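Local structure of alpha-galacturonidase (Bacillus subtilis, 3FEF) at residues Q5-Y10 with T35-D40. The protein hydrolyses alpha-1,4-linked galacturonate oligomers, probably digalacturonate in nature, releasing alpha-D-galacturonate with the help of NAD(+) and Mn(2+). Numbering follows the deposited sequence.
Sequences QIKIAY and TVALYD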
ATOM      1  N   GLN A   5     -27.384  18.679 -28.974  1.00 39.37           N
ATOM      2  CA  GLN A   5     -27.677  19.326 -27.694  1.00 40.36           C
ATOM      3  C   GLN A   5     -26.617  19.150 -26.592  1.00 38.74           C
ATOM      4  O   GLN A   5     -26.919  19.277 -25.409  1.00 38.46           O
ATOM      5  CB  GLN A   5     -29.050  18.889 -27.202  1.00 45.42           C
ATOM      6  CG  GLN A   5     -30.173  19.402 -28.109  1.00 50.68           C
ATOM      7  CD  GLN A   5     -31.512  18.770 -27.802  1.00 52.26           C
ATOM      8  OE1 GLN A   5     -31.588  17.601 -27.403  1.00 54.20           O
ATOM      9  NE2 GLN A   5     -32.581  19.533 -27.994  1.00 52.71           N
ATOM     10  N   ILE A   6     -25.380  18.873 -26.989  1.00 35.98           N
ATOM     11  CA  ILE A   6     -24.276  18.796 -26.046  1.00 34.51           C
ATOM     12  C   ILE A   6     -23.951  20.194 -25.571  1.00 33.69           C
ATOM     13  O   ILE A   6     -24.077  21.155 -26.332  1.00 33.29           O
ATOM     14  CB  ILE A   6     -23.019  18.217 -26.719  1.00 34.37           C
ATOM     15  CG1 ILE A   6     -23.307  16.789 -27.192  1.00 34.33           C
ATOM     16  CG2 ILE A   6     -21.818  18.293 -25.777  1.00 30.51           C
ATOM     17  CD1 ILE A   6     -23.953  15.953 -26.112  1.00 36.29           C
ATOM     18  N   LYS A   7     -23.525  20.317 -24.320  1.00 29.84           N
ATOM     19  CA  LYS A   7     -23.179  21.631 -23.801  1.00 31.10           C
ATOM     20  C   LYS A   7     -21.781  21.677 -23.190  1.00 28.32           C
ATOM     21  O   LYS A   7     -21.460  20.932 -22.265  1.00 26.61           O
ATOM     22  CB  LYS A   7     -24.229  22.111 -22.801  1.00 29.55           C
ATOM     23  CG  LYS A   7     -23.701  23.117 -21.814  1.00 32.92           C
ATOM     24  CD  LYS A   7     -24.287  24.496 -22.014  1.00 33.73           C
ATOM     25  CE  LYS A   7     -23.687  25.496 -21.041  1.00 35.15           C
ATOM     26  NZ  LYS A   7     -24.452  25.669 -19.769  1.00 38.91           N
ATOM     27  N   ILE A   8     -20.957  22.558 -23.737  1.00 27.76           N
ATOM     28  CA  ILE A   8     -19.599  22.738 -23.279  1.00 27.19           C
ATOM     29  C   ILE A   8     -19.469  24.080 -22.557  1.00 28.48           C
ATOM     30  O   ILE A   8     -19.852  25.128 -23.083  1.00 30.80           O
ATOM     31  CB  ILE A   8     -18.640  22.709 -24.468  1.00 27.04           C
ATOM     32  CG1 ILE A   8     -18.690  21.350 -25.174  1.00 26.49           C
ATOM     33  CG2 ILE A   8     -17.210  23.014 -24.022  1.00 26.32           C
ATOM     34  CD1 ILE A   8     -17.928  21.337 -26.525  1.00 29.34           C
ATOM     35  N   ALA A   9     -18.969  24.046 -21.331  1.00 26.89           N
ATOM     36  CA  ALA A   9     -18.639  25.272 -20.637  1.00 26.92           C
ATOM     37  C   ALA A   9     -17.156  25.512 -20.871  1.00 28.48           C
ATOM     38  O   ALA A   9     -16.339  24.605 -20.724  1.00 30.14           O
ATOM     39  CB  ALA A   9     -18.936  25.150 -19.171  1.00 25.19           C
ATOM     40  N   TYR A  10     -16.804  26.725 -21.265  1.00 30.10           N
ATOM     41  CA  TYR A  10     -15.408  27.035 -21.518  1.00 28.28           C
ATOM     42  C   TYR A  10     -14.918  28.130 -20.586  1.00 28.14           C
ATOM     43  O   TYR A  10     -15.299  29.284 -20.749  1.00 28.19           O
ATOM     44  CB  TYR A  10     -15.205  27.487 -22.954  1.00 27.29           C
ATOM     45  CG  TYR A  10     -13.772  27.346 -23.351  1.00 28.04           C
ATOM     46  CD1 TYR A  10     -13.383  26.368 -24.234  1.00 29.44           C
ATOM     47  CD2 TYR A  10     -12.793  28.138 -22.774  1.00 28.78           C
ATOM     48  CE1 TYR A  10     -12.065  26.205 -24.581  1.00 30.38           C
ATOM     49  CE2 TYR A  10     -11.473  27.984 -23.116  1.00 30.74           C
ATOM     50  CZ  TYR A  10     -11.117  27.005 -24.017  1.00 29.16           C
ATOM     51  OH  TYR A  10      -9.809  26.833 -24.366  1.00 32.19           O
ATOM     52  N   THR A  35     -23.936  23.562 -27.842  1.00 32.16           N
ATOM     53  CA  THR A  35     -23.566  24.937 -27.511  1.00 32.36           C
ATOM     54  C   THR A  35     -22.295  25.046 -26.660  1.00 30.68           C
ATOM     55  O   THR A  35     -21.993  24.176 -25.838  1.00 28.97           O
ATOM     56  CB  THR A  35     -24.682  25.616 -26.712  1.00 33.17           C
ATOM     57  OG1 THR A  35     -24.754  24.993 -25.431  1.00 38.11           O
ATOM     58  CG2 THR A  35     -26.034  25.444 -27.399  1.00 35.99           C
ATOM     59  N   VAL A  36     -21.583  26.150 -26.845  1.00 29.31           N
ATOM     60  CA  VAL A  36     -20.414  26.457 -26.056  1.00 29.26           C
ATOM     61  C   VAL A  36     -20.643  27.745 -25.274  1.00 30.02           C
ATOM     62  O   VAL A  36     -20.738  28.821 -25.862  1.00 29.97           O
ATOM     63  CB  VAL A  36     -19.191  26.626 -26.957  1.00 26.87           C
ATOM     64  CG1 VAL A  36     -17.950  26.902 -26.125  1.00 25.28           C
ATOM     65  CG2 VAL A  36     -19.000  25.367 -27.818  1.00 29.34           C
ATOM     66  N   ALA A  37     -20.742  27.634 -23.953  1.00 29.45           N
ATOM     67  CA  ALA A  37     -20.795  28.815 -23.099  1.00 30.11           C
ATOM     68  C   ALA A  37     -19.363  29.295 -22.823  1.00 31.04           C
ATOM     69  O   ALA A  37     -18.568  28.571 -22.196  1.00 30.58           O
ATOM     70  CB  ALA A  37     -21.499  28.493 -21.803  1.00 27.68           C
ATOM     71  N   LEU A  38     -19.038  30.499 -23.299  1.00 29.45           N
ATOM     72  CA  LEU A  38     -17.716  31.084 -23.098  1.00 30.08           C
ATOM     73  C   LEU A  38     -17.680  31.987 -21.861  1.00 32.26           C
ATOM     74  O   LEU A  38     -18.378  32.998 -21.796  1.00 33.57           O
ATOM     75  CB  LEU A  38     -17.305  31.890 -24.329  1.00 30.68           C
ATOM     76  CG  LEU A  38     -17.195  31.180 -25.684  1.00 30.89           C
ATOM     77  CD1 LEU A  38     -17.065  32.191 -26.808  1.00 30.17           C
ATOM     78  CD2 LEU A  38     -16.012  30.228 -25.717  1.00 29.90           C
ATOM     79  N   TYR A  39     -16.873  31.632 -20.872  1.00 31.58           N
ATOM     80  CA  TYR A  39     -16.726  32.503 -19.712  1.00 30.72           C
ATOM     81  C   TYR A  39     -15.289  32.965 -19.538  1.00 32.82           C
ATOM     82  O   TYR A  39     -14.347  32.174 -19.658  1.00 29.44           O
ATOM     83  CB  TYR A  39     -17.208  31.820 -18.431  1.00 32.35           C
ATOM     84  CG  TYR A  39     -16.910  32.645 -17.210  1.00 34.71           C
ATOM     85  CD1 TYR A  39     -17.769  33.668 -16.814  1.00 34.19           C
ATOM     86  CD2 TYR A  39     -15.748  32.430 -16.469  1.00 36.86           C
ATOM     87  CE1 TYR A  39     -17.487  34.443 -15.711  1.00 35.84           C
ATOM     88  CE2 TYR A  39     -15.454  33.205 -15.353  1.00 37.40           C
ATOM     89  CZ  TYR A  39     -16.335  34.208 -14.980  1.00 38.12           C
ATOM     90  OH  TYR A  39     -16.063  34.984 -13.870  1.00 41.22           O
ATOM     91  N   ASP A  40     -15.125  34.249 -19.231  1.00 34.01           N
ATOM     92  CA  ASP A  40     -13.807  34.840 -19.065  1.00 35.92           C
ATOM     93  C   ASP A  40     -13.913  36.132 -18.264  1.00 38.57           C
ATOM     94  O   ASP A  40     -14.820  36.932 -18.489  1.00 39.86           O
ATOM     95  CB  ASP A  40     -13.180  35.119 -20.433  1.00 36.59           C
ATOM     96  CG  ASP A  40     -11.667  35.312 -20.357  1.00 37.89           C
ATOM     97  OD1 ASP A  40     -11.213  36.143 -19.542  1.00 37.79           O
ATOM     98  OD2 ASP A  40     -10.937  34.629 -21.114  1.00 38.66           O
TER
HETATM   99  O   HOH W   1     -26.583  22.265 -25.864  1.00 50.52           O
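Two neighbouring parallel strands, 6-10 and 35-39, open the Rossmann fold of this family 4 glycosidase: they are the two strands of the first beta-alpha-beta unit, side by side within the parallel sheet, with helix 18-28 making the crossover, and both belong to the region assigned by similarity to NAD(+) binding. At Ile6 the carbonyl oxygen is gripped twice, by Thr35 N at 2.8 Å and by a water that also reaches Thr35 OG1 weakly. Lys7 lies opposite Thr35; its chain, bent at chi2 (112°) and again at chi4, crosses the threonine obliquely, CD resting 3.5 Å from OG1, then passes CE over the methyl of Ala37 before NZ bonds the carbonyls of Ala72 and Ser74. Ile8 turns to the other face and spends both its N-H and its O on strand 35-39: the N-H points almost straight (176°) at Thr35 O, while the O takes Ala37 N. Ala9 faces the Lys7 side and bonds through its backbone to strand 78-81. At Tyr10, CG anti to the backbone N (chi1 -160°) carries the ring toward Trp18, Ala19 and Leu22 of helix 18-28. Tyr10 N gives its hydrogen to Ala37 O at 2.7 Å. Tyr10 CB meets Leu38 CD2 at 4.0 Å, and Tyr10 O accepts Tyr39 N at 2.8 Å.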